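Local coordinates for protein D-3-phosphoglycerate dehydrogenase (PDB 2EKL) that binds NAD and probably oxidises D-3-phosphoglycerate in the pathway to serine, as a D-isomer specific 2-hydroxyacid dehydrogenase, at residues A[101-112]-A[279-288]; A[113-123]-A[135-145]. All blocks are in the same frame, centred on the assembly; numbering follows the deposited sequence.

Contact 1: residues A[101-112]-A[279-288]; sequences STDSAVELTIGL and IVTTHIGAQT. With NAD (nicotinamide-adenine-dinucleotide), chain B.
Ala-105 and Gly-285 bring their CA atoms within 4.5 Å, where the first turns of helix 102-118 meet the loop that leaves strand 278-280. Segment 279-288 follows the helix from Leu-112, nearest Ile-279, back to Ser-101, nearest Ala-286, with a type I beta turn from Ile-284 to Gln-287. At the turn Ser-101 CB presses on Ala-286 CB at 3.5 Å, tight for two carbons. One turn further, Thr-288 OG1 donates a hydrogen bond to Ser-104 OG (2.7 Å); the threonine hydroxyl also caps helix 289-309 at the N of Ala-291. Ser-104 OG has a further partner in Glu-139 of the second subunit.

In this NAD-binding Rossmann domain, helix start and loop together border the nicotinamide end of the cofactor. Ser-101 OG lies 3.2 Å from NAD C5N, Ala-105 CB lies 3.9 Å from C4N, and Gly-285 CA lies 3.2 Å from the carboxamide O7N, which also sits near the ring plane at the edge of His-283. The backbone N of Gly-285 is hydrogen-bonded to Asp-257, which also bonds NAD.

With CG anti to the backbone N (chi1 -176°), Leu-108 reaches down to the loop, lays CD2 on Gly-285 CA at 3.6 Å and crosses Ile-284 at about a right angle. Leu-112 sets CD2 against Thr-281 CG2 (3.9 Å), while Thr-281 OG1 is hydrogen-bonded to Asp-257.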
loop_
_atom_site.group_PDB
_atom_site.type_symbol
_atom_site.label_atom_id
_atom_site.label_comp_id
_atom_site.label_asym_id
_atom_site.label_seq_id
_atom_site.Cartn_x
_atom_site.Cartn_y
_atom_site.Cartn_z
ATOM N N SER A 101 14.194 -7.765 9.454
ATOM C CA SER A 101 13.290 -6.785 8.860
ATOM C C SER A 101 12.132 -7.369 8.056
ATOM O O SER A 101 11.418 -6.631 7.374
ATOM C CB SER A 101 14.083 -5.839 7.958
ATOM O OG SER A 101 14.508 -6.497 6.778
ATOM N N THR A 102 11.935 -8.680 8.148
ATOM C CA THR A 102 10.880 -9.350 7.392
ATOM C C THR A 102 9.546 -8.616 7.261
ATOM O O THR A 102 9.128 -8.293 6.149
ATOM C CB THR A 102 10.602 -10.765 7.955
ATOM O OG1 THR A 102 11.800 -11.549 7.891
ATOM C CG2 THR A 102 9.510 -11.457 7.145
ATOM N N ASP A 103 8.873 -8.343 8.376
ATOM C CA ASP A 103 7.567 -7.683 8.293
ATOM C C ASP A 103 7.601 -6.299 7.657
ATOM O O ASP A 103 6.653 -5.903 6.977
ATOM C CB ASP A 103 6.895 -7.608 9.672
ATOM C CG ASP A 103 6.454 -8.973 10.187
ATOM O OD1 ASP A 103 6.129 -9.859 9.362
ATOM O OD2 ASP A 103 6.415 -9.157 11.424
ATOM N N SER A 104 8.678 -5.557 7.874
ATOM C CA SER A 104 8.775 -4.232 7.272
ATOM C C SER A 104 8.925 -4.350 5.755
ATOM O O SER A 104 8.359 -3.555 5.004
ATOM C CB SER A 104 9.949 -3.460 7.875
ATOM O OG SER A 104 9.625 -3.045 9.195
ATOM N N ALA A 105 9.673 -5.352 5.303
ATOM C CA ALA A 105 9.866 -5.556 3.867
ATOM C C ALA A 105 8.563 -6.054 3.241
ATOM O O ALA A 105 8.203 -5.658 2.129
ATOM C CB ALA A 105 11.004 -6.561 3.619
ATOM N N VAL A 106 7.858 -6.925 3.962
ATOM C CA VAL A 106 6.581 -7.463 3.496
ATOM C C VAL A 106 5.573 -6.334 3.290
ATOM O O VAL A 106 4.877 -6.267 2.272
ATOM C CB VAL A 106 5.978 -8.452 4.532
ATOM C CG1 VAL A 106 4.529 -8.754 4.185
ATOM C CG2 VAL A 106 6.796 -9.742 4.570
ATOM N N GLU A 107 5.493 -5.448 4.274
ATOM C CA GLU A 107 4.560 -4.340 4.212
ATOM C C GLU A 107 4.874 -3.390 3.063
ATOM O O GLU A 107 3.967 -2.951 2.355
ATOM C CB GLU A 107 4.545 -3.610 5.561
ATOM C CG GLU A 107 3.813 -4.417 6.640
ATOM C CD GLU A 107 4.271 -4.101 8.053
ATOM O OE1 GLU A 107 4.768 -2.983 8.297
ATOM O OE2 GLU A 107 4.112 -4.978 8.930
ATOM N N LEU A 108 6.151 -3.083 2.860
ATOM C CA LEU A 108 6.514 -2.188 1.770
ATOM C C LEU A 108 6.156 -2.839 0.439
ATOM O O LEU A 108 5.754 -2.157 -0.501
ATOM C CB LEU A 108 8.010 -1.863 1.792
ATOM C CG LEU A 108 8.459 -0.855 0.724
ATOM C CD1 LEU A 108 7.806 0.496 0.991
ATOM C CD2 LEU A 108 9.978 -0.720 0.740
ATOM N N THR A 109 6.294 -4.161 0.361
ATOM C CA THR A 109 5.973 -4.885 -0.873
ATOM C C THR A 109 4.503 -4.687 -1.233
ATOM O O THR A 109 4.170 -4.356 -2.375
ATOM C CB THR A 109 6.249 -6.400 -0.733
ATOM O OG1 THR A 109 7.637 -6.610 -0.438
ATOM C CG2 THR A 109 5.896 -7.131 -2.033
ATOM N N ILE A 110 3.623 -4.897 -0.256
ATOM C CA ILE A 110 2.186 -4.729 -0.469
ATOM C C ILE A 110 1.890 -3.273 -0.824
ATOM O O ILE A 110 1.057 -2.986 -1.693
ATOM C CB ILE A 110 1.382 -5.115 0.803
ATOM C CG1 ILE A 110 1.569 -6.608 1.104
ATOM C CG2 ILE A 110 -0.101 -4.776 0.619
ATOM C CD1 ILE A 110 1.111 -7.540 -0.012
ATOM N N GLY A 111 2.574 -2.355 -0.151
ATOM C CA GLY A 111 2.365 -0.944 -0.425
ATOM C C GLY A 111 2.754 -0.596 -1.855
ATOM O O GLY A 111 2.041 0.142 -2.535
ATOM N N LEU A 112 3.894 -1.113 -2.307
ATOM C CA LEU A 112 4.365 -0.856 -3.670
ATOM C C LEU A 112 3.411 -1.455 -4.701
ATOM O O LEU A 112 3.102 -0.826 -5.720
ATOM C CB LEU A 112 5.777 -1.433 -3.865
ATOM C CG LEU A 112 6.924 -0.631 -3.240
ATOM C CD1 LEU A 112 8.232 -1.413 -3.328
ATOM C CD2 LEU A 112 7.052 0.704 -3.970
ATOM N N ILE A 279 7.783 2.828 -10.535
ATOM C CA ILE A 279 7.584 3.345 -9.179
ATOM C C ILE A 279 8.787 2.903 -8.350
ATOM O O ILE A 279 9.108 1.716 -8.306
ATOM C CB ILE A 279 6.286 2.768 -8.537
ATOM C CG1 ILE A 279 5.046 3.306 -9.258
ATOM C CG2 ILE A 279 6.223 3.140 -7.062
ATOM C CD1 ILE A 279 4.791 2.698 -10.625
ATOM N N VAL A 280 9.441 3.848 -7.684
ATOM C CA VAL A 280 10.630 3.519 -6.911
ATOM C C VAL A 280 10.713 4.129 -5.516
ATOM O O VAL A 280 10.447 5.316 -5.328
ATOM C CB VAL A 280 11.921 3.979 -7.661
ATOM C CG1 VAL A 280 13.161 3.470 -6.925
ATOM C CG2 VAL A 280 11.905 3.494 -9.104
ATOM N N THR A 281 11.073 3.309 -4.533
ATOM C CA THR A 281 11.291 3.815 -3.188
ATOM C C THR A 281 12.799 3.673 -2.994
ATOM O O THR A 281 13.443 2.831 -3.628
ATOM C CB THR A 281 10.490 3.053 -2.105
ATOM O OG1 THR A 281 10.543 1.644 -2.345
ATOM C CG2 THR A 281 9.029 3.523 -2.116
ATOM N N THR A 282 13.360 4.503 -2.127
ATOM C CA THR A 282 14.801 4.545 -1.914
ATOM C C THR A 282 15.432 3.496 -0.997
ATOM O O THR A 282 16.212 3.827 -0.101
ATOM C CB THR A 282 15.184 5.961 -1.437
ATOM O OG1 THR A 282 14.450 6.280 -0.252
ATOM C CG2 THR A 282 14.822 6.988 -2.506
ATOM N N HIS A 283 15.115 2.228 -1.247
ATOM C CA HIS A 283 15.653 1.116 -0.464
ATOM C C HIS A 283 15.326 1.278 1.014
ATOM O O HIS A 283 16.207 1.201 1.879
ATOM C CB HIS A 283 17.169 1.014 -0.678
ATOM C CG HIS A 283 17.696 -0.383 -0.586
ATOM N ND1 HIS A 283 18.634 -0.883 -1.465
ATOM C CD2 HIS A 283 17.413 -1.389 0.274
ATOM C CE1 HIS A 283 18.903 -2.138 -1.150
ATOM N NE2 HIS A 283 18.175 -2.470 -0.099
ATOM N N ILE A 284 14.044 1.491 1.294
ATOM C CA ILE A 284 13.562 1.682 2.656
ATOM C C ILE A 284 12.874 0.446 3.236
ATOM O O ILE A 284 12.219 0.533 4.270
ATOM C CB ILE A 284 12.567 2.865 2.718
ATOM C CG1 ILE A 284 11.387 2.610 1.773
ATOM C CG2 ILE A 284 13.282 4.164 2.321
ATOM C CD1 ILE A 284 10.308 3.681 1.826
ATOM N N GLY A 285 13.034 -0.694 2.571
ATOM C CA GLY A 285 12.408 -1.927 3.032
ATOM C C GLY A 285 12.627 -2.306 4.487
ATOM O O GLY A 285 11.729 -2.853 5.132
ATOM N N ALA A 286 13.818 -2.030 5.010
ATOM C CA ALA A 286 14.131 -2.349 6.399
ATOM C C ALA A 286 14.141 -1.080 7.246
ATOM O O ALA A 286 14.505 -1.111 8.422
ATOM C CB ALA A 286 15.499 -3.031 6.483
ATOM N N GLN A 287 13.725 0.032 6.653
ATOM C CA GLN A 287 13.738 1.301 7.363
ATOM C C GLN A 287 12.521 1.672 8.204
ATOM O O GLN A 287 11.754 2.561 7.843
ATOM C CB GLN A 287 14.039 2.437 6.383
ATOM C CG GLN A 287 15.438 2.373 5.783
ATOM C CD GLN A 287 16.522 2.539 6.830
ATOM O OE1 GLN A 287 16.537 3.522 7.570
ATOM N NE2 GLN A 287 17.435 1.580 6.896
ATOM N N THR A 288 12.338 0.969 9.316
ATOM C CA THR A 288 11.265 1.286 10.254
ATOM C C THR A 288 11.926 1.307 11.624
ATOM O O THR A 288 12.966 0.679 11.828
ATOM C CB THR A 288 10.130 0.237 10.269
ATOM O OG1 THR A 288 10.652 -1.042 10.650
ATOM C CG2 THR A 288 9.466 0.147 8.903
HETATM P PA NAD B . 14.862 -16.013 2.339
HETATM O O1A NAD B . 13.996 -16.338 3.485
HETATM O O2A NAD B . 16.252 -16.627 2.343
HETATM O O5B NAD B . 14.055 -16.423 1.017
HETATM C C5B NAD B . 14.667 -16.264 -0.253
HETATM C C4B NAD B . 13.951 -17.421 -1.181
HETATM O O4B NAD B . 14.158 -17.158 -2.579
HETATM C C3B NAD B . 14.439 -18.845 -0.750
HETATM O O3B NAD B . 13.344 -19.711 -0.458
HETATM C C2B NAD B . 15.337 -19.244 -1.928
HETATM O O2B NAD B . 15.537 -20.616 -2.166
HETATM C C1B NAD B . 14.648 -18.475 -2.994
HETATM N N9A NAD B . 15.435 -18.364 -4.264
HETATM C C8A NAD B . 16.782 -18.114 -4.478
HETATM N N7A NAD B . 17.037 -18.109 -5.807
HETATM C C5A NAD B . 15.875 -18.350 -6.457
HETATM C C6A NAD B . 15.476 -18.470 -7.846
HETATM N N6A NAD B . 16.357 -18.335 -8.824
HETATM N N1A NAD B . 14.105 -18.740 -8.178
HETATM C C2A NAD B . 13.104 -18.898 -7.165
HETATM N N3A NAD B . 13.489 -18.782 -5.809
HETATM C C4A NAD B . 14.844 -18.514 -5.476
HETATM O O3 NAD B . 15.081 -14.419 2.265
HETATM P PN NAD B . 14.096 -13.215 2.696
HETATM O O1N NAD B . 12.698 -13.605 2.465
HETATM O O2N NAD B . 14.467 -12.918 4.110
HETATM O O5D NAD B . 14.672 -12.108 1.732
HETATM C C5D NAD B . 14.273 -12.089 0.377
HETATM C C4D NAD B . 14.960 -10.976 -0.387
HETATM O O4D NAD B . 14.592 -9.697 0.095
HETATM C C3D NAD B . 16.515 -10.975 -0.361
HETATM O O3D NAD B . 17.053 -10.676 -1.658
HETATM C C2D NAD B . 16.842 -9.975 0.689
HETATM O O2D NAD B . 18.201 -9.585 0.668
HETATM C C1D NAD B . 15.780 -8.967 0.347
HETATM N N1N NAD B . 15.444 -7.934 1.367
HETATM C C2N NAD B . 15.317 -6.578 0.929
HETATM C C3N NAD B . 14.995 -5.572 1.888
HETATM C C7N NAD B . 14.856 -4.166 1.442
HETATM O O7N NAD B . 15.262 -3.211 2.296
HETATM N N7N NAD B . 14.365 -3.797 0.268
HETATM C C4N NAD B . 14.807 -5.986 3.305
HETATM C C5N NAD B . 14.940 -7.366 3.734
HETATM C C6N NAD B . 15.263 -8.347 2.743
#

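Contact 2: residues A[113-123]-A[135-145]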
loop_
_atom_site.group_PDB
_atom_site.type_symbol
_atom_site.label_atom_id
_atom_site.label_comp_id
_atom_site.label_asym_id
_atom_site.label_seq_id
_atom_site.Cartn_x
_atom_site.Cartn_y
_atom_site.Cartn_z
ATOM N N MET A 113 2.929 -2.664 -4.435
ATOM C CA MET A 113 2.002 -3.321 -5.354
ATOM C C MET A 113 0.748 -2.469 -5.566
ATOM O O MET A 113 0.311 -2.254 -6.698
ATOM C CB MET A 113 1.606 -4.697 -4.811
ATOM C CG MET A 113 0.551 -5.408 -5.653
ATOM S SD MET A 113 0.128 -7.051 -5.012
ATOM C CE MET A 113 -0.772 -6.622 -3.525
ATOM N N ILE A 114 0.176 -1.977 -4.474
ATOM C CA ILE A 114 -1.030 -1.164 -4.564
ATOM C C ILE A 114 -0.729 0.198 -5.183
ATOM O O ILE A 114 -1.500 0.690 -6.002
ATOM C CB ILE A 114 -1.674 -0.977 -3.174
ATOM C CG1 ILE A 114 -2.094 -2.344 -2.621
ATOM C CG2 ILE A 114 -2.895 -0.070 -3.277
ATOM C CD1 ILE A 114 -2.498 -2.324 -1.150
ATOM N N ALA A 115 0.391 0.802 -4.800
ATOM C CA ALA A 115 0.756 2.110 -5.349
ATOM C C ALA A 115 0.925 2.014 -6.861
ATOM O O ALA A 115 0.513 2.912 -7.597
ATOM C CB ALA A 115 2.039 2.617 -4.704
ATOM N N ALA A 116 1.516 0.916 -7.322
ATOM C CA ALA A 116 1.732 0.701 -8.757
ATOM C C ALA A 116 0.411 0.465 -9.484
ATOM O O ALA A 116 0.158 1.029 -10.551
ATOM C CB ALA A 116 2.658 -0.495 -8.968
ATOM N N ALA A 117 -0.424 -0.388 -8.907
ATOM C CA ALA A 117 -1.713 -0.710 -9.494
ATOM C C ALA A 117 -2.638 0.499 -9.574
ATOM O O ALA A 117 -3.429 0.620 -10.511
ATOM C CB ALA A 117 -2.386 -1.818 -8.679
ATOM N N ARG A 118 -2.517 1.410 -8.616
ATOM C CA ARG A 118 -3.415 2.555 -8.567
ATOM C C ARG A 118 -2.813 3.916 -8.880
ATOM O O ARG A 118 -3.477 4.938 -8.698
ATOM C CB ARG A 118 -4.080 2.587 -7.188
ATOM C CG ARG A 118 -4.873 1.319 -6.905
ATOM C CD ARG A 118 -6.114 1.266 -7.790
ATOM N NE ARG A 118 -7.171 2.140 -7.280
ATOM C CZ ARG A 118 -7.997 1.811 -6.289
ATOM N NH1 ARG A 118 -7.896 0.623 -5.698
ATOM N NH2 ARG A 118 -8.927 2.671 -5.888
ATOM N N LYS A 119 -1.571 3.927 -9.354
ATOM C CA LYS A 119 -0.886 5.176 -9.688
ATOM C C LYS A 119 -1.016 6.155 -8.536
ATOM O O LYS A 119 -1.322 7.332 -8.733
ATOM C CB LYS A 119 -1.489 5.780 -10.959
ATOM C CG LYS A 119 -1.417 4.836 -12.141
ATOM C CD LYS A 119 -2.122 5.391 -13.362
ATOM C CE LYS A 119 -2.117 4.375 -14.489
ATOM N NZ LYS A 119 -2.865 4.865 -15.681
ATOM N N MET A 120 -0.782 5.666 -7.323
ATOM C CA MET A 120 -0.898 6.516 -6.148
ATOM C C MET A 120 0.068 7.695 -6.153
ATOM O O MET A 120 -0.290 8.788 -5.721
ATOM C CB MET A 120 -0.706 5.686 -4.873
ATOM C CG MET A 120 -1.873 4.758 -4.587
ATOM S SD MET A 120 -1.698 3.826 -3.051
ATOM C CE MET A 120 -2.011 5.083 -1.859
ATOM N N TYR A 121 1.287 7.480 -6.634
ATOM C CA TYR A 121 2.266 8.561 -6.657
ATOM C C TYR A 121 1.765 9.727 -7.496
ATOM O O TYR A 121 1.813 10.878 -7.072
ATOM C CB TYR A 121 3.599 8.079 -7.223
ATOM C CG TYR A 121 4.625 9.186 -7.297
ATOM C CD1 TYR A 121 5.085 9.812 -6.140
ATOM C CD2 TYR A 121 5.106 9.633 -8.525
ATOM C CE1 TYR A 121 6.004 10.863 -6.205
ATOM C CE2 TYR A 121 6.025 10.681 -8.602
ATOM C CZ TYR A 121 6.467 11.287 -7.442
ATOM O OH TYR A 121 7.384 12.312 -7.519
ATOM N N THR A 122 1.291 9.418 -8.694
ATOM C CA THR A 122 0.791 10.441 -9.598
ATOM C C THR A 122 -0.340 11.226 -8.936
ATOM O O THR A 122 -0.374 12.457 -8.996
ATOM C CB THR A 122 0.285 9.810 -10.906
ATOM O OG1 THR A 122 1.353 9.082 -11.528
ATOM C CG2 THR A 122 -0.215 10.889 -11.861
ATOM N N SER A 123 -1.250 10.503 -8.291
ATOM C CA SER A 123 -2.390 11.113 -7.613
ATOM C C SER A 123 -1.952 11.989 -6.441
ATOM O O SER A 123 -2.454 13.104 -6.267
ATOM C CB SER A 123 -3.340 10.017 -7.113
ATOM O OG SER A 123 -4.544 10.559 -6.587
ATOM N N ILE A 135 -7.535 9.675 -11.202
ATOM C CA ILE A 135 -6.691 8.847 -12.060
ATOM C C ILE A 135 -7.154 7.400 -11.901
ATOM O O ILE A 135 -7.373 6.939 -10.783
ATOM C CB ILE A 135 -5.202 8.965 -11.647
ATOM C CG1 ILE A 135 -4.348 7.981 -12.447
ATOM C CG2 ILE A 135 -5.057 8.724 -10.162
ATOM C CD1 ILE A 135 -4.327 8.263 -13.935
ATOM N N GLU A 136 -7.300 6.688 -13.014
ATOM C CA GLU A 136 -7.772 5.307 -12.965
ATOM C C GLU A 136 -6.661 4.260 -12.988
ATOM O O GLU A 136 -5.714 4.358 -13.766
ATOM C CB GLU A 136 -8.738 5.046 -14.123
ATOM C CG GLU A 136 -9.375 3.664 -14.100
ATOM C CD GLU A 136 -10.228 3.395 -15.323
ATOM O OE1 GLU A 136 -11.300 4.019 -15.452
ATOM O OE2 GLU A 136 -9.821 2.563 -16.157
ATOM N N GLY A 137 -6.797 3.256 -12.125
ATOM C CA GLY A 137 -5.822 2.181 -12.054
ATOM C C GLY A 137 -6.462 0.807 -12.215
ATOM O O GLY A 137 -7.474 0.650 -12.910
ATOM N N LEU A 138 -5.872 -0.188 -11.561
ATOM C CA LEU A 138 -6.355 -1.565 -11.631
ATOM C C LEU A 138 -6.703 -2.147 -10.265
ATOM O O LEU A 138 -6.018 -1.885 -9.275
ATOM C CB LEU A 138 -5.289 -2.451 -12.282
ATOM C CG LEU A 138 -4.880 -2.113 -13.719
ATOM C CD1 LEU A 138 -3.754 -3.036 -14.161
ATOM C CD2 LEU A 138 -6.084 -2.260 -14.639
ATOM N N GLU A 139 -7.762 -2.950 -10.227
ATOM C CA GLU A 139 -8.200 -3.613 -8.999
ATOM C C GLU A 139 -7.395 -4.913 -8.852
ATOM O O GLU A 139 -6.987 -5.518 -9.850
ATOM C CB GLU A 139 -9.702 -3.904 -9.079
ATOM C CG GLU A 139 -10.298 -4.529 -7.832
ATOM C CD GLU A 139 -11.807 -4.621 -7.913
ATOM O OE1 GLU A 139 -12.481 -3.632 -7.547
ATOM O OE2 GLU A 139 -12.321 -5.676 -8.359
ATOM N N LEU A 140 -7.169 -5.352 -7.618
ATOM C CA LEU A 140 -6.364 -6.546 -7.382
ATOM C C LEU A 140 -7.121 -7.810 -7.013
ATOM O O LEU A 140 -6.684 -8.916 -7.349
ATOM C CB LEU A 140 -5.317 -6.245 -6.302
ATOM C CG LEU A 140 -4.328 -5.148 -6.710
ATOM C CD1 LEU A 140 -3.552 -4.647 -5.491
ATOM C CD2 LEU A 140 -3.383 -5.694 -7.769
ATOM N N ALA A 141 -8.242 -7.649 -6.321
ATOM C CA ALA A 141 -9.050 -8.786 -5.899
ATOM C C ALA A 141 -9.413 -9.667 -7.088
ATOM O O ALA A 141 -9.717 -9.164 -8.170
ATOM C CB ALA A 141 -10.319 -8.291 -5.206
ATOM N N GLY A 142 -9.367 -10.980 -6.880
ATOM C CA GLY A 142 -9.712 -11.919 -7.934
ATOM C C GLY A 142 -8.596 -12.214 -8.914
ATOM O O GLY A 142 -8.661 -13.189 -9.668
ATOM N N LYS A 143 -7.566 -11.377 -8.918
ATOM C CA LYS A 143 -6.454 -11.595 -9.824
ATOM C C LYS A 143 -5.440 -12.554 -9.220
ATOM O O LYS A 143 -5.516 -12.897 -8.038
ATOM C CB LYS A 143 -5.814 -10.257 -10.194
ATOM C CG LYS A 143 -6.769 -9.409 -11.023
ATOM C CD LYS A 143 -6.164 -8.100 -11.460
ATOM C CE LYS A 143 -7.190 -7.284 -12.226
ATOM N NZ LYS A 143 -6.682 -5.923 -12.514
ATOM N N THR A 144 -4.497 -12.993 -10.041
ATOM C CA THR A 144 -3.484 -13.942 -9.609
ATOM C C THR A 144 -2.129 -13.297 -9.365
ATOM O O THR A 144 -1.636 -12.542 -10.203
ATOM C CB THR A 144 -3.304 -15.045 -10.669
ATOM O OG1 THR A 144 -4.543 -15.740 -10.844
ATOM C CG2 THR A 144 -2.225 -16.035 -10.245
ATOM N N ILE A 145 -1.531 -13.592 -8.216
ATOM C CA ILE A 145 -0.208 -13.060 -7.905
ATOM C C ILE A 145 0.785 -14.217 -7.873
ATOM O O ILE A 145 0.490 -15.294 -7.343
ATOM C CB ILE A 145 -0.175 -12.315 -6.545
ATOM C CG1 ILE A 145 1.235 -11.763 -6.298
ATOM C CG2 ILE A 145 -0.618 -13.244 -5.414
ATOM C CD1 ILE A 145 1.358 -10.904 -5.041
HETATM O O HOH W 1 -6.134 -1.641 -6.413
#
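Ile-135 packs against Lys-119 and Ser-123, with more of its surface buried by the contact than any other residue here. Its CG1 branch lies 3.5 Å from Lys-119 CD, the two side chains crossing at about a right angle, while CG2 turns to Ser-123 CB at 3.7 Å. The lysine chain is extended beyond CG, which carries NZ past the isoleucine to a weak hydrogen bond with Glu-136 O.

Leu-140 fills the other end. Its CD1 meets Met-113 CE at 3.9 Å and Ile-114 CG1 at 4.0 Å, and CD2 reaches Ala-117 CB. The bend at chi3 (71°) of Met-113 brings CE to Leu-140, and SD touches Ile-145 CD1 at the start of strand 144-148.

Between these ends, helix 102-118 closes in a Schellman motif at Lys-119, whose positive phi turns the chain into helix 120-128; the following loop returns across the helix end towards 144-148, the first strand of the Rossmann sheet in chain order. Ala-117 O accepts from Leu-138 N (2.8 Å, 161° at the hydrogen), with the donor tilted 34° from the carbonyl plane. Gly-137 CA approaches the same oxygen at 3.2 Å in a CA-H...O contact.

Arg-118 bends at chi2 and chi3 to lay CD against Leu-138 O at 3.5 Å. A water in the guanidinium plane, at its edge, joins NH1 to that carbonyl, and NH1 also bonds Ser-104 O of the second subunit.

How the contacts relate
Helix 102-118 runs through both contacts: residues 102-112 serve contact 1 and its remaining turns, with the start of helix 120-128, serve contact 2, with centres about 17 Å apart. Along the chain, 135-145 follows the helix closely, whereas 279-288 arrives only after the rest of the Rossmann domain. The two contacts reach the same seven-stranded sheet at its interior strand 144-148 and its outermost strand 278-280. They touch where Ile-279 CD1 packs on Ala-116 CA at 4.1 Å. Elements of contact 1 in one chain meet those of contact 2 in the other. The helix thus borders the nicotinamide pocket at its start and meets the second subunit at both its start and its end.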